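Local atomic coordinates of TRAP dicarboxylate transporter, DctP subunit (Ochrobactrum anthropi, PDB entry 4P47), a protein that probably binds a small solute in the periplasm and passes it to a TRAP-type membrane transporter. Residues Phe105-Leu110 with Ala317-Glu322; Met93-Leu98 with Tyr237-Val242; Arg28-Lys33 with Lys246-Arg251; Gly143-Glu148 with Glu266-Gln271. All coordinates share one frame; numbering follows the deposited sequence. Where two conformers were deposited one is given.

Contact 1. Residues Phe105-Leu110 with Ala317-Glu322; sequences FEAVDL and AEIGAE
Glu106 crosses Ile319 at about a right angle and ends against Glu318. Its CG is anti to the backbone N (chi1 -177°), and the chain beyond is extended. The Glu106 CB lies 4.0 Å from Ile319 CG1, and the Glu106 CG lies 4.2 Å from Ile319 CD1. At the tip, Glu106 OE1 is 3.6 Å from Ile319 CG1 and 2.5 Å from Glu318 OE2. The two carboxylate planes are 34° apart. Two acids this close would repel each other if both were charged, so one is probably protonated. The contact ties the loop between strand 90-94 and helix 117-125 to the junction of helices 316-319 and 321-336 in this protein of the periplasmic binding protein class. Gly320 makes that junction: it follows the first helix with a positive phi of 112° and N-caps the second. Ile319 is the apolar half of the contact. Ile319 CG2 meets Ala107 CB at 4.0 Å, and Ile319 CD1 sits 3.8 Å from Ala107 N. Leu110 comes tip to tip, with Leu110 CD1 4.0 Å from Ile319 CD1. Ala107 and Val108 also touch Phe128 of helix 127-133.

Contact 2. Residues Met93-Leu98 with Tyr237-Val242; sequences MNAGIL and YNPQIV
Asn238 OD1 is held by two donors: NH1 of Arg152, which lies outside the two segments, and a water at 2.9 Å from Asn238 OD1. The same water accepts from Asn94 ND2 at 3.0 Å. It joins the two asparagines, whose side chains cross obliquely and do not bond directly. The other branch of Asn94 does bond directly. Gln240 NE2 donates to Asn94 OD1 at 2.8 Å, and the bond is almost straight at 175°. The oxygen lies in the plane of the Gln240 amide, but the nitrogen stands above the Asn94 carbonyl plane, and the two amides are turned 68° apart. Gln240 OE1 takes a bond from Gln44 NE2, so both ends of this amide are fixed. The backbones form a short antiparallel pairing. Met93 and Ile241 are the hydrogen-bonded pair, with Met93 N to Ile241 O at 3.2 Å and Ile241 N to Met93 O at 2.8 Å. After Asn94 the chain leaves the strand for a 3-10 turn, yet Ala95 N still bonds to Pro239 O at 2.9 Å. Leu98, later in the turn, points toward the strand, and Leu98 CD1 packs 3.7 Å from Ile241 CG2, which also lies 4.0 Å from Ala95 CB. This pairing belongs to the mixed sheet of a periplasmic binding protein fold. The long strand 229-245 holds strand 90-94 along one edge and strand 141-156 along the other. Met93 and Leu98 lean on Leu80 of helix 76-85.

Contact 3. Residues Arg28-Lys33 with Lys246-Arg251; sequences RSQTIK and KKFWDR
Residues 30-33 run as an extended strand, and residues 246-249 form a short helix. The nearest CA atoms, of Ile32 and Phe248, are 9.1 Å from each other, so side chains bridge the gap. The contact joins strand 30-35, paired in parallel with strands 63-68 and 90-94, to the short helix between strand 229-245 and the long helix 254-288, at the surface of this solute-binding protein. Phe248 reaches across with its CG anti to the backbone N (chi1 -179°). Phe248 CE2 is 3.8 Å from Ile32 CG1, Phe248 CZ is 3.9 Å from Thr31 O, and Phe248 CE1 is 3.9 Å from Gln30 OE1. The Gln30 amide is nearly perpendicular to the ring. An alanine in place of Phe248 would remove this ring and would probably loosen the hold of the short helix on the strand. Farther out, Arg28 bends at chi3 and sends NH1 to Arg251 O at 2.9 Å. The nitrogen lies on a lone pair of that carbonyl, though the angle at the hydrogen is a bent 136°. Two waters also donate to Arg251 O. One, 2.7 Å from Arg251 O, is held by Arg28 NH2; the other, 2.9 Å from Gln30 NE2, is held by that amide. Glu256, at the start of helix 254-288, forms a salt bridge with Arg28 NH1 and accepts from Gln30 NE2. The polar part is thus a surface network centred on one carbonyl. The positive Arg28 would probably polarise that carbonyl, and Glu256 is likely to balance the charge of Arg28.

Contact 4. Residues Gly143-Glu148 with Glu266-Gln271; sequences GLAYWE and EARDYQ
Strand 143-148 and helix 266-271 pack as sheet and covering helix in the periplasmic binding protein fold; helix 254-288 is the long helix that spans TRAP solute-binding proteins. The two short axes run nearly parallel, 14° apart and 7.7 Å at closest. Trp147 and Gln271 are the main pair. The indole and the Gln271 amide have planes only 10° apart, and Gln271 CG lies 3.9 Å from Trp147 CE3. The Gln271 chain bends at chi2, which brings its amide to the backbone of Glu148. There Gln271 OE1 accepts from Glu148 N at 2.9 Å, and Gln271 NE2 donates to Glu148 O at 3.0 Å. A leucine at Gln271 would lose both bonds and would probably leave these backbone groups poorly satisfied. The guanidinium of Arg268 is turned 78° from the indole, and the aliphatic part of the chain does the touching: Arg268 CB is 3.5 Å from Trp147 CD1. Ala267 CB meets Trp147 CZ2 at 3.8 Å. The end of Arg268 turns away and grips Asp269 OD1 with NE and NH2. Arg268 NH1 instead donates to a water, which also accepts from Tyr146 N at 3.0 Å.

In the fold
Contacts 1, 2 and 4 are buried, while contact 3 lies at the surface, its centre about 26 Å from the centre of the chain. Contact 2 is the most central. Its strand 229-245 pairs with the strand of contact 4, and Tyr237 OH probably bonds to Glu148 OE1. Contact 1 touches contact 2 through Phe105 on Leu98 and Val108 on Gly96. Residues 246-251 directly follow strand 229-245; residues 28-33 belong to a strand beside 90-94. Trp249 packs on Leu144 of contact 4. Chemistry varies with place: backbone pairing in contact 2, a side-chain amide bonded to a strand backbone in contact 4, apolar packing beside two acids in contact 1, and a ring on a strand beside a charged, hydrated network in contact 3.

Contact 1. Residues Phe105-Leu110 with Ala317-Glu322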
loop_
_atom_site.group_PDB
_atom_site.type_symbol
_atom_site.label_atom_id
_atom_site.label_comp_id
_atom_site.label_asym_id
_atom_site.label_seq_id
_atom_site.Cartn_x
_atom_site.Cartn_y
_atom_site.Cartn_z
ATOM N N PHE A 105 2.106 12.253 -4.607
ATOM C CA PHE A 105 1.958 10.918 -4.037
ATOM C C PHE A 105 0.516 10.407 -4.078
ATOM O O PHE A 105 0.302 9.204 -3.930
ATOM C CB PHE A 105 2.519 10.859 -2.623
ATOM C CG PHE A 105 3.992 10.594 -2.578
ATOM C CD1 PHE A 105 4.906 11.639 -2.648
ATOM C CD2 PHE A 105 4.468 9.312 -2.484
ATOM C CE1 PHE A 105 6.270 11.394 -2.615
ATOM C CE2 PHE A 105 5.844 9.072 -2.452
ATOM C CZ PHE A 105 6.737 10.124 -2.517
ATOM N N GLU A 106 -0.475 11.261 -4.303
ATOM C CA GLU A 106 -1.840 10.779 -4.498
ATOM C C GLU A 106 -1.939 9.843 -5.681
ATOM O O GLU A 106 -2.857 9.014 -5.746
ATOM C CB GLU A 106 -2.778 11.970 -4.657
ATOM C CG GLU A 106 -4.241 11.650 -4.793
ATOM C CD GLU A 106 -5.082 12.902 -4.772
ATOM O OE1 GLU A 106 -5.001 13.687 -5.751
ATOM O OE2 GLU A 106 -5.805 13.106 -3.788
ATOM N N ALA A 107 -0.969 9.915 -6.588
ATOM C CA ALA A 107 -0.972 9.016 -7.732
ATOM C C ALA A 107 -0.980 7.536 -7.299
ATOM O O ALA A 107 -1.539 6.692 -7.995
ATOM C CB ALA A 107 0.223 9.292 -8.674
ATOM N N VAL A 108 -0.353 7.200 -6.171
ATOM C CA VAL A 108 -0.283 5.783 -5.790
ATOM C C VAL A 108 -1.621 5.242 -5.314
ATOM O O VAL A 108 -1.797 4.035 -5.227
ATOM C CB VAL A 108 0.797 5.477 -4.724
ATOM C CG1 VAL A 108 2.167 5.991 -5.163
ATOM C CG2 VAL A 108 0.432 5.999 -3.345
ATOM N N ASP A 109 -2.564 6.123 -5.016
ATOM C CA ASP A 109 -3.916 5.722 -4.645
ATOM C C ASP A 109 -4.879 5.604 -5.842
ATOM O O ASP A 109 -6.032 5.231 -5.663
ATOM C CB ASP A 109 -4.500 6.721 -3.647
ATOM C CG ASP A 109 -3.918 6.584 -2.246
ATOM O OD1 ASP A 109 -3.415 5.500 -1.884
ATOM O OD2 ASP A 109 -4.033 7.550 -1.477
ATOM N N LEU A 110 -4.442 5.930 -7.055
ATOM C CA LEU A 110 -5.348 5.871 -8.205
ATOM C C LEU A 110 -5.778 4.432 -8.467
ATOM O O LEU A 110 -5.040 3.495 -8.205
ATOM C CB LEU A 110 -4.678 6.487 -9.455
ATOM C CG LEU A 110 -4.376 7.989 -9.365
ATOM C CD1 LEU A 110 -3.515 8.427 -10.546
ATOM C CD2 LEU A 110 -5.643 8.844 -9.287
ATOM N N ALA A 317 -5.079 17.220 -12.291
ATOM C CA ALA A 317 -4.570 18.591 -12.221
ATOM C C ALA A 317 -3.747 18.749 -10.952
ATOM O O ALA A 317 -2.673 19.334 -10.990
ATOM C CB ALA A 317 -5.715 19.603 -12.265
ATOM N N GLU A 318 -4.208 18.193 -9.833
ATOM C CA GLU A 318 -3.476 18.419 -8.578
ATOM C C GLU A 318 -2.269 17.496 -8.435
ATOM O O GLU A 318 -1.247 17.894 -7.886
ATOM C CB GLU A 318 -4.390 18.323 -7.352
ATOM C CG GLU A 318 -4.903 16.932 -7.064
ATOM C CD GLU A 318 -5.837 16.895 -5.865
ATOM O OE1 GLU A 318 -6.152 17.970 -5.321
ATOM O OE2 GLU A 318 -6.260 15.791 -5.461
ATOM N N ILE A 319 -2.370 16.280 -8.962
ATOM C CA ILE A 319 -1.231 15.368 -8.994
ATOM C C ILE A 319 -0.141 15.927 -9.919
ATOM O O ILE A 319 1.052 15.912 -9.584
ATOM C CB ILE A 319 -1.658 13.955 -9.461
ATOM C CG1 ILE A 319 -2.525 13.287 -8.386
ATOM C CG2 ILE A 319 -0.431 13.102 -9.744
ATOM C CD1 ILE A 319 -3.258 12.026 -8.838
ATOM N N GLY A 320 -0.568 16.409 -11.080
ATOM C CA GLY A 320 0.316 16.964 -12.087
ATOM C C GLY A 320 0.378 16.090 -13.330
ATOM O O GLY A 320 0.583 14.874 -13.238
ATOM N N ALA A 321 0.213 16.702 -14.501
ATOM C CA ALA A 321 0.327 15.971 -15.757
ATOM C C ALA A 321 1.657 15.228 -15.879
ATOM O O ALA A 321 1.710 14.115 -16.410
ATOM C CB ALA A 321 0.143 16.929 -16.943
ATOM N N GLU A 322 2.736 15.840 -15.402
ATOM C CA GLU A 322 4.049 15.215 -15.488
ATOM C C GLU A 322 4.020 13.820 -14.850
ATOM O O GLU A 322 4.480 12.832 -15.418
ATOM C CB GLU A 322 5.107 16.092 -14.796
ATOM C CG GLU A 322 6.536 15.538 -14.842
ATOM C CD GLU A 322 7.264 15.833 -16.148
ATOM O OE1 GLU A 322 6.890 16.796 -16.846
ATOM O OE2 GLU A 322 8.217 15.096 -16.481
#

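Contact 2. Residues Met93-Leu98 with Tyr237-Val242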
loop_
_atom_site.group_PDB
_atom_site.type_symbol
_atom_site.label_atom_id
_atom_site.label_comp_id
_atom_site.label_asym_id
_atom_site.label_seq_id
_atom_site.Cartn_x
_atom_site.Cartn_y
_atom_site.Cartn_z
ATOM N N MET A 93 5.383 3.370 5.903
ATOM C CA MET A 93 3.918 3.523 5.925
ATOM C C MET A 93 3.390 3.568 4.513
ATOM O O MET A 93 4.141 3.755 3.566
ATOM C CB MET A 93 3.506 4.822 6.629
ATOM C CG MET A 93 3.926 6.072 5.863
ATOM S SD MET A 93 3.493 7.622 6.721
ATOM C CE MET A 93 4.705 7.538 8.003
ATOM N N ASN A 94 2.080 3.426 4.367
ATOM C CA ASN A 94 1.457 3.521 3.057
ATOM C C ASN A 94 1.826 4.837 2.395
ATOM O O ASN A 94 1.671 5.920 2.987
ATOM C CB ASN A 94 -0.070 3.387 3.183
ATOM C CG ASN A 94 -0.518 1.965 3.478
ATOM O OD1 ASN A 94 0.251 1.019 3.442
ATOM N ND2 ASN A 94 -1.792 1.818 3.802
ATOM N N ALA A 95 2.290 4.762 1.155
ATOM C CA ALA A 95 2.825 5.944 0.507
ATOM C C ALA A 95 1.777 7.008 0.202
ATOM O O ALA A 95 2.102 8.185 0.114
ATOM C CB ALA A 95 3.584 5.563 -0.754
ATOM N N GLY A 96 0.524 6.609 0.074
ATOM C CA GLY A 96 -0.543 7.561 -0.198
ATOM C C GLY A 96 -0.732 8.552 0.929
ATOM O O GLY A 96 -1.269 9.646 0.711
ATOM N N ILE A 97 -0.298 8.195 2.126
ATOM C CA ILE A 97 -0.385 9.108 3.262
ATOM C C ILE A 97 0.407 10.401 2.990
ATOM O O ILE A 97 0.091 11.456 3.535
ATOM C CB ILE A 97 0.063 8.405 4.551
ATOM C CG1 ILE A 97 -0.866 7.229 4.852
ATOM C CG2 ILE A 97 0.098 9.398 5.745
ATOM C CD1 ILE A 97 -0.339 6.321 5.973
ATOM N N LEU A 98 1.436 10.308 2.154
ATOM C CA LEU A 98 2.263 11.469 1.840
ATOM C C LEU A 98 1.547 12.574 1.086
ATOM O O LEU A 98 2.061 13.686 1.020
ATOM C CB LEU A 98 3.490 11.054 1.036
ATOM C CG LEU A 98 4.596 10.485 1.910
ATOM C CD1 LEU A 98 5.544 9.620 1.119
ATOM C CD2 LEU A 98 5.364 11.607 2.599
ATOM N N TYR A 237 -3.859 -0.385 -4.932
ATOM C CA TYR A 237 -2.690 -1.086 -4.428
ATOM C C TYR A 237 -2.012 -0.149 -3.464
ATOM O O TYR A 237 -1.796 1.006 -3.804
ATOM C CB TYR A 237 -1.725 -1.429 -5.548
ATOM C CG TYR A 237 -0.462 -2.113 -5.041
ATOM C CD1 TYR A 237 -0.462 -3.455 -4.685
ATOM C CD2 TYR A 237 0.732 -1.415 -4.928
ATOM C CE1 TYR A 237 0.697 -4.078 -4.219
ATOM C CE2 TYR A 237 1.890 -2.039 -4.488
ATOM C CZ TYR A 237 1.860 -3.358 -4.141
ATOM O OH TYR A 237 3.029 -3.959 -3.709
ATOM N N ASN A 238 -1.663 -0.647 -2.278
ATOM C CA ASN A 238 -0.965 0.127 -1.258
ATOM C C ASN A 238 0.522 -0.266 -1.183
ATOM O O ASN A 238 0.874 -1.257 -0.534
ATOM C CB ASN A 238 -1.582 -0.084 0.154
ATOM C CG ASN A 238 -3.008 0.474 0.333
ATOM O OD1 ASN A 238 -3.778 -0.035 1.156
ATOM N ND2 ASN A 238 -3.325 1.531 -0.370
ATOM N N PRO A 239 1.402 0.516 -1.831
ATOM C CA PRO A 239 2.829 0.372 -1.576
ATOM C C PRO A 239 3.158 1.098 -0.302
ATOM O O PRO A 239 2.470 2.074 0.029
ATOM C CB PRO A 239 3.473 1.086 -2.768
ATOM C CG PRO A 239 2.487 2.085 -3.207
ATOM C CD PRO A 239 1.120 1.621 -2.757
ATOM N N GLN A 240 4.174 0.647 0.414
ATOM C CA GLN A 240 4.675 1.405 1.540
ATOM C C GLN A 240 5.972 2.067 1.156
ATOM O O GLN A 240 6.702 1.582 0.263
ATOM C CB GLN A 240 4.844 0.535 2.760
ATOM C CG GLN A 240 3.528 -0.106 3.142
ATOM C CD GLN A 240 3.417 -0.352 4.605
ATOM O OE1 GLN A 240 4.357 -0.834 5.245
ATOM N NE2 GLN A 240 2.262 -0.033 5.158
ATOM N N ILE A 241 6.247 3.216 1.726
ATOM C CA ILE A 241 7.529 3.868 1.501
ATOM C C ILE A 241 8.305 3.864 2.811
ATOM O O ILE A 241 7.788 4.189 3.897
ATOM C CB ILE A 241 7.366 5.287 0.919
ATOM C CG1 ILE A 241 8.733 5.896 0.626
ATOM C CG2 ILE A 241 6.542 6.165 1.838
ATOM C CD1 ILE A 241 8.660 7.169 -0.200
ATOM N N VAL A 242 9.569 3.453 2.717
ATOM C CA VAL A 242 10.507 3.517 3.823
ATOM C C VAL A 242 11.237 4.842 3.742
ATOM O O VAL A 242 11.818 5.176 2.692
ATOM C CB VAL A 242 11.533 2.372 3.723
ATOM C CG1 VAL A 242 12.526 2.424 4.886
ATOM C CG2 VAL A 242 10.831 1.002 3.681
HETATM O O HOH W 1 -3.608 -0.563 4.019
#

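Contact 3. Residues Arg28-Lys33 with Lys246-Arg251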
loop_
_atom_site.group_PDB
_atom_site.type_symbol
_atom_site.label_atom_id
_atom_site.label_comp_id
_atom_site.label_asym_id
_atom_site.label_seq_id
_atom_site.Cartn_x
_atom_site.Cartn_y
_atom_site.Cartn_z
ATOM N N ARG A 28 30.412 5.667 12.040
ATOM C CA ARG A 28 30.447 6.003 13.455
ATOM C C ARG A 28 29.278 5.344 14.170
ATOM O O ARG A 28 28.339 4.851 13.527
ATOM C CB ARG A 28 30.378 7.523 13.625
ATOM C CG ARG A 28 31.440 8.259 12.848
ATOM C CD ARG A 28 31.046 9.690 12.605
ATOM N NE ARG A 28 29.975 9.776 11.621
ATOM C CZ ARG A 28 29.515 10.916 11.125
ATOM N NH1 ARG A 28 28.536 10.898 10.234
ATOM N NH2 ARG A 28 30.030 12.073 11.519
ATOM N N SER A 29 29.339 5.308 15.494
ATOM C CA SER A 29 28.202 4.846 16.263
ATOM C C SER A 29 26.985 5.674 15.845
ATOM O O SER A 29 27.050 6.899 15.794
ATOM C CB SER A 29 28.474 5.002 17.757
ATOM O OG SER A 29 27.360 4.591 18.527
ATOM N N GLN A 30 25.891 5.001 15.506
ATOM C CA GLN A 30 24.616 5.671 15.221
ATOM C C GLN A 30 23.477 4.861 15.820
ATOM O O GLN A 30 23.557 3.636 15.954
ATOM C CB GLN A 30 24.383 5.820 13.720
ATOM C CG GLN A 30 25.483 6.565 12.959
ATOM C CD GLN A 30 25.518 8.073 13.221
ATOM O OE1 GLN A 30 24.617 8.646 13.837
ATOM N NE2 GLN A 30 26.567 8.717 12.738
ATOM N N THR A 31 22.407 5.544 16.188
ATOM C CA THR A 31 21.218 4.848 16.640
ATOM C C THR A 31 20.059 5.316 15.796
ATOM O O THR A 31 19.848 6.509 15.608
ATOM C CB THR A 31 20.919 5.098 18.130
ATOM O OG1 THR A 31 22.017 4.627 18.917
ATOM C CG2 THR A 31 19.657 4.357 18.560
ATOM N N ILE A 32 19.323 4.351 15.273
ATOM C CA ILE A 32 18.193 4.631 14.432
ATOM C C ILE A 32 16.936 4.036 15.039
ATOM O O ILE A 32 16.848 2.818 15.199
ATOM C CB ILE A 32 18.387 4.007 13.049
ATOM C CG1 ILE A 32 19.561 4.659 12.326
ATOM C CG2 ILE A 32 17.101 4.138 12.238
ATOM C CD1 ILE A 32 19.866 4.037 10.948
ATOM N N LYS A 33 15.975 4.885 15.387
ATOM C CA LYS A 33 14.660 4.429 15.819
ATOM C C LYS A 33 13.782 4.286 14.580
ATOM O O LYS A 33 13.662 5.222 13.802
ATOM C CB LYS A 33 14.049 5.427 16.807
ATOM C CG LYS A 33 14.895 5.646 18.052
ATOM C CD LYS A 33 14.279 6.660 19.026
ATOM C CE LYS A 33 15.155 6.877 20.261
ATOM N NZ LYS A 33 14.525 7.770 21.280
ATOM N N LYS A 246 15.404 13.707 7.089
ATOM C CA LYS A 246 16.498 14.441 6.434
ATOM C C LYS A 246 17.459 15.085 7.448
ATOM O O LYS A 246 18.666 15.113 7.223
ATOM C CB LYS A 246 15.958 15.486 5.466
ATOM C CG LYS A 246 17.044 16.284 4.743
ATOM C CD LYS A 246 16.449 17.141 3.637
ATOM C CE LYS A 246 17.548 17.812 2.802
ATOM N NZ LYS A 246 18.388 18.723 3.633
ATOM N N LYS A 247 16.930 15.590 8.558
ATOM C CA LYS A 247 17.783 16.163 9.607
ATOM C C LYS A 247 18.850 15.140 10.033
ATOM O O LYS A 247 20.027 15.457 10.170
ATOM C CB LYS A 247 16.918 16.583 10.790
ATOM C CG LYS A 247 17.622 17.378 11.862
ATOM C CD LYS A 247 16.601 18.135 12.713
ATOM C CE LYS A 247 17.261 18.895 13.855
ATOM N NZ LYS A 247 18.488 19.610 13.414
ATOM N N PHE A 248 18.429 13.894 10.243
ATOM C CA PHE A 248 19.354 12.809 10.580
ATOM C C PHE A 248 20.297 12.398 9.431
ATOM O O PHE A 248 21.508 12.265 9.613
ATOM C CB PHE A 248 18.546 11.585 11.053
ATOM C CG PHE A 248 19.388 10.407 11.460
ATOM C CD1 PHE A 248 20.078 10.427 12.662
ATOM C CD2 PHE A 248 19.455 9.263 10.678
ATOM C CE1 PHE A 248 20.838 9.339 13.065
ATOM C CE2 PHE A 248 20.232 8.178 11.078
ATOM C CZ PHE A 248 20.925 8.227 12.267
ATOM N N TRP A 249 19.729 12.198 8.247
ATOM C CA TRP A 249 20.473 11.856 7.038
ATOM C C TRP A 249 21.603 12.836 6.761
ATOM O O TRP A 249 22.694 12.415 6.425
ATOM C CB TRP A 249 19.496 11.865 5.862
ATOM C CG TRP A 249 19.981 11.337 4.563
ATOM C CD1 TRP A 249 20.249 12.067 3.434
ATOM C CD2 TRP A 249 20.219 9.970 4.223
ATOM N NE1 TRP A 249 20.630 11.229 2.420
ATOM C CE2 TRP A 249 20.616 9.938 2.876
ATOM C CE3 TRP A 249 20.109 8.761 4.920
ATOM C CZ2 TRP A 249 20.923 8.761 2.217
ATOM C CZ3 TRP A 249 20.416 7.591 4.249
ATOM C CH2 TRP A 249 20.806 7.602 2.918
ATOM N N ASP A 250 21.338 14.129 6.935
ATOM C CA ASP A 250 22.332 15.160 6.623
ATOM C C ASP A 250 23.547 15.081 7.524
ATOM O O ASP A 250 24.614 15.582 7.168
ATOM C CB ASP A 250 21.701 16.553 6.678
ATOM C CG ASP A 250 20.862 16.862 5.454
ATOM O OD1 ASP A 250 21.030 16.182 4.422
ATOM O OD2 ASP A 250 20.064 17.810 5.515
ATOM N N ARG A 251 23.403 14.435 8.674
ATOM C CA ARG A 251 24.524 14.263 9.593
ATOM C C ARG A 251 25.345 13.017 9.293
ATOM O O ARG A 251 26.381 12.802 9.899
ATOM C CB ARG A 251 24.037 14.179 11.034
ATOM C CG ARG A 251 23.505 15.460 11.607
ATOM C CD ARG A 251 22.797 15.163 12.923
ATOM N NE ARG A 251 22.778 16.305 13.833
ATOM C CZ ARG A 251 22.095 17.427 13.622
ATOM N NH1 ARG A 251 21.376 17.579 12.516
ATOM N NH2 ARG A 251 22.139 18.404 14.517
HETATM O O HOH W 2 27.805 14.465 11.451
HETATM O O HOH W 3 26.480 11.647 12.948
#

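Contact 4. Residues Gly143-Glu148 with Glu266-Gln271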
loop_
_atom_site.group_PDB
_atom_site.type_symbol
_atom_site.label_atom_id
_atom_site.label_comp_id
_atom_site.label_asym_id
_atom_site.label_seq_id
_atom_site.Cartn_x
_atom_site.Cartn_y
_atom_site.Cartn_z
ATOM N N GLY A 143 13.335 9.407 0.912
ATOM C CA GLY A 143 12.786 8.105 0.560
ATOM C C GLY A 143 13.884 7.096 0.268
ATOM O O GLY A 143 14.847 7.375 -0.453
ATOM N N LEU A 144 13.788 5.911 0.835
ATOM C CA LEU A 144 14.806 4.879 0.654
ATOM C C LEU A 144 14.379 3.738 -0.277
ATOM O O LEU A 144 15.170 3.270 -1.093
ATOM C CB LEU A 144 15.203 4.314 2.019
ATOM C CG LEU A 144 15.868 5.295 2.978
ATOM C CD1 LEU A 144 16.047 4.655 4.336
ATOM C CD2 LEU A 144 17.230 5.753 2.414
ATOM N N ALA A 145 13.136 3.280 -0.169
ATOM C CA ALA A 145 12.650 2.136 -0.932
ATOM C C ALA A 145 11.147 2.065 -0.772
ATOM O O ALA A 145 10.581 2.649 0.160
ATOM C CB ALA A 145 13.288 0.834 -0.446
ATOM N N TYR A 146 10.507 1.358 -1.689
ATOM C CA TYR A 146 9.121 0.975 -1.543
ATOM C C TYR A 146 9.036 -0.491 -1.146
ATOM O O TYR A 146 9.700 -1.342 -1.739
ATOM C CB TYR A 146 8.342 1.208 -2.843
ATOM C CG TYR A 146 8.262 2.646 -3.255
ATOM C CD1 TYR A 146 7.332 3.492 -2.685
ATOM C CD2 TYR A 146 9.101 3.167 -4.224
ATOM C CE1 TYR A 146 7.246 4.823 -3.044
ATOM C CE2 TYR A 146 9.004 4.488 -4.601
ATOM C CZ TYR A 146 8.074 5.306 -4.017
ATOM O OH TYR A 146 7.958 6.640 -4.378
ATOM N N TRP A 147 8.240 -0.766 -0.118
ATOM C CA TRP A 147 7.929 -2.127 0.298
ATOM C C TRP A 147 6.430 -2.352 0.016
ATOM O O TRP A 147 5.769 -1.476 -0.561
ATOM C CB TRP A 147 8.222 -2.314 1.783
ATOM C CG TRP A 147 9.672 -2.264 2.201
ATOM C CD1 TRP A 147 10.765 -2.016 1.426
ATOM C CD2 TRP A 147 10.151 -2.466 3.523
ATOM N NE1 TRP A 147 11.907 -2.076 2.196
ATOM C CE2 TRP A 147 11.543 -2.339 3.494
ATOM C CE3 TRP A 147 9.517 -2.721 4.752
ATOM C CZ2 TRP A 147 12.317 -2.463 4.648
ATOM C CZ3 TRP A 147 10.276 -2.861 5.879
ATOM C CH2 TRP A 147 11.657 -2.712 5.830
ATOM N N GLU A 148 5.897 -3.513 0.376
ATOM C CA GLU A 148 4.504 -3.818 0.047
ATOM C C GLU A 148 3.617 -3.861 1.271
ATOM O O GLU A 148 3.968 -4.495 2.256
ATOM C CB GLU A 148 4.423 -5.175 -0.643
ATOM C CG GLU A 148 2.988 -5.647 -0.911
ATOM C CD GLU A 148 2.941 -6.792 -1.894
ATOM O OE1 GLU A 148 2.888 -6.486 -3.097
ATOM O OE2 GLU A 148 2.950 -7.969 -1.452
ATOM N N GLU A 266 17.721 -4.471 -0.140
ATOM C CA GLU A 266 17.787 -5.888 0.084
ATOM C C GLU A 266 16.573 -6.327 0.928
ATOM O O GLU A 266 15.914 -7.324 0.618
ATOM C CB GLU A 266 19.124 -6.293 0.735
ATOM C CG GLU A 266 19.260 -7.803 0.909
ATOM C CD GLU A 266 20.576 -8.252 1.511
ATOM O OE1 GLU A 266 21.481 -7.425 1.709
ATOM O OE2 GLU A 266 20.658 -9.458 1.826
ATOM N N ALA A 267 16.240 -5.572 1.974
ATOM C CA ALA A 267 15.089 -5.914 2.801
ATOM C C ALA A 267 13.791 -5.817 2.001
ATOM O O ALA A 267 12.874 -6.591 2.222
ATOM C CB ALA A 267 15.022 -5.047 4.041
ATOM N N ARG A 268 13.718 -4.877 1.077
ATOM C CA ARG A 268 12.561 -4.731 0.205
ATOM C C ARG A 268 12.210 -6.023 -0.505
ATOM O O ARG A 268 11.058 -6.463 -0.482
ATOM C CB ARG A 268 12.824 -3.641 -0.837
ATOM C CG ARG A 268 11.815 -3.583 -1.971
ATOM C CD ARG A 268 12.294 -2.676 -3.072
ATOM N NE ARG A 268 13.317 -3.343 -3.881
ATOM C CZ ARG A 268 14.093 -2.737 -4.760
ATOM N NH1 ARG A 268 14.027 -1.437 -4.954
ATOM N NH2 ARG A 268 14.974 -3.463 -5.435
ATOM N N ASP A 269 13.193 -6.634 -1.161
ATOM C CA ASP A 269 12.901 -7.806 -1.986
ATOM C C ASP A 269 12.435 -8.948 -1.095
ATOM O O ASP A 269 11.505 -9.699 -1.433
ATOM C CB ASP A 269 14.122 -8.258 -2.778
ATOM C CG ASP A 269 14.612 -7.216 -3.758
ATOM O OD1 ASP A 269 13.881 -6.249 -4.049
ATOM O OD2 ASP A 269 15.762 -7.401 -4.247
ATOM N N TYR A 270 13.058 -9.070 0.069
ATOM C CA TYR A 270 12.691 -10.080 1.038
ATOM C C TYR A 270 11.289 -9.826 1.603
ATOM O O TYR A 270 10.490 -10.754 1.742
ATOM C CB TYR A 270 13.741 -10.069 2.165
ATOM C CG TYR A 270 13.402 -10.827 3.414
ATOM C CD1 TYR A 270 13.585 -12.200 3.503
ATOM C CD2 TYR A 270 12.931 -10.160 4.520
ATOM C CE1 TYR A 270 13.275 -12.888 4.681
ATOM C CE2 TYR A 270 12.634 -10.817 5.673
ATOM C CZ TYR A 270 12.798 -12.169 5.759
ATOM O OH TYR A 270 12.485 -12.783 6.956
ATOM N N GLN A 271 11.006 -8.577 1.952
ATOM C CA GLN A 271 9.723 -8.207 2.553
ATOM C C GLN A 271 8.574 -8.529 1.585
ATOM O O GLN A 271 7.512 -9.025 1.983
ATOM C CB GLN A 271 9.706 -6.715 2.912
ATOM C CG GLN A 271 8.486 -6.284 3.711
ATOM C CD GLN A 271 7.262 -5.995 2.864
ATOM O OE1 GLN A 271 7.361 -5.607 1.711
ATOM N NE2 GLN A 271 6.088 -6.163 3.457
HETATM O O HOH W 4 11.921 0.468 -4.127
#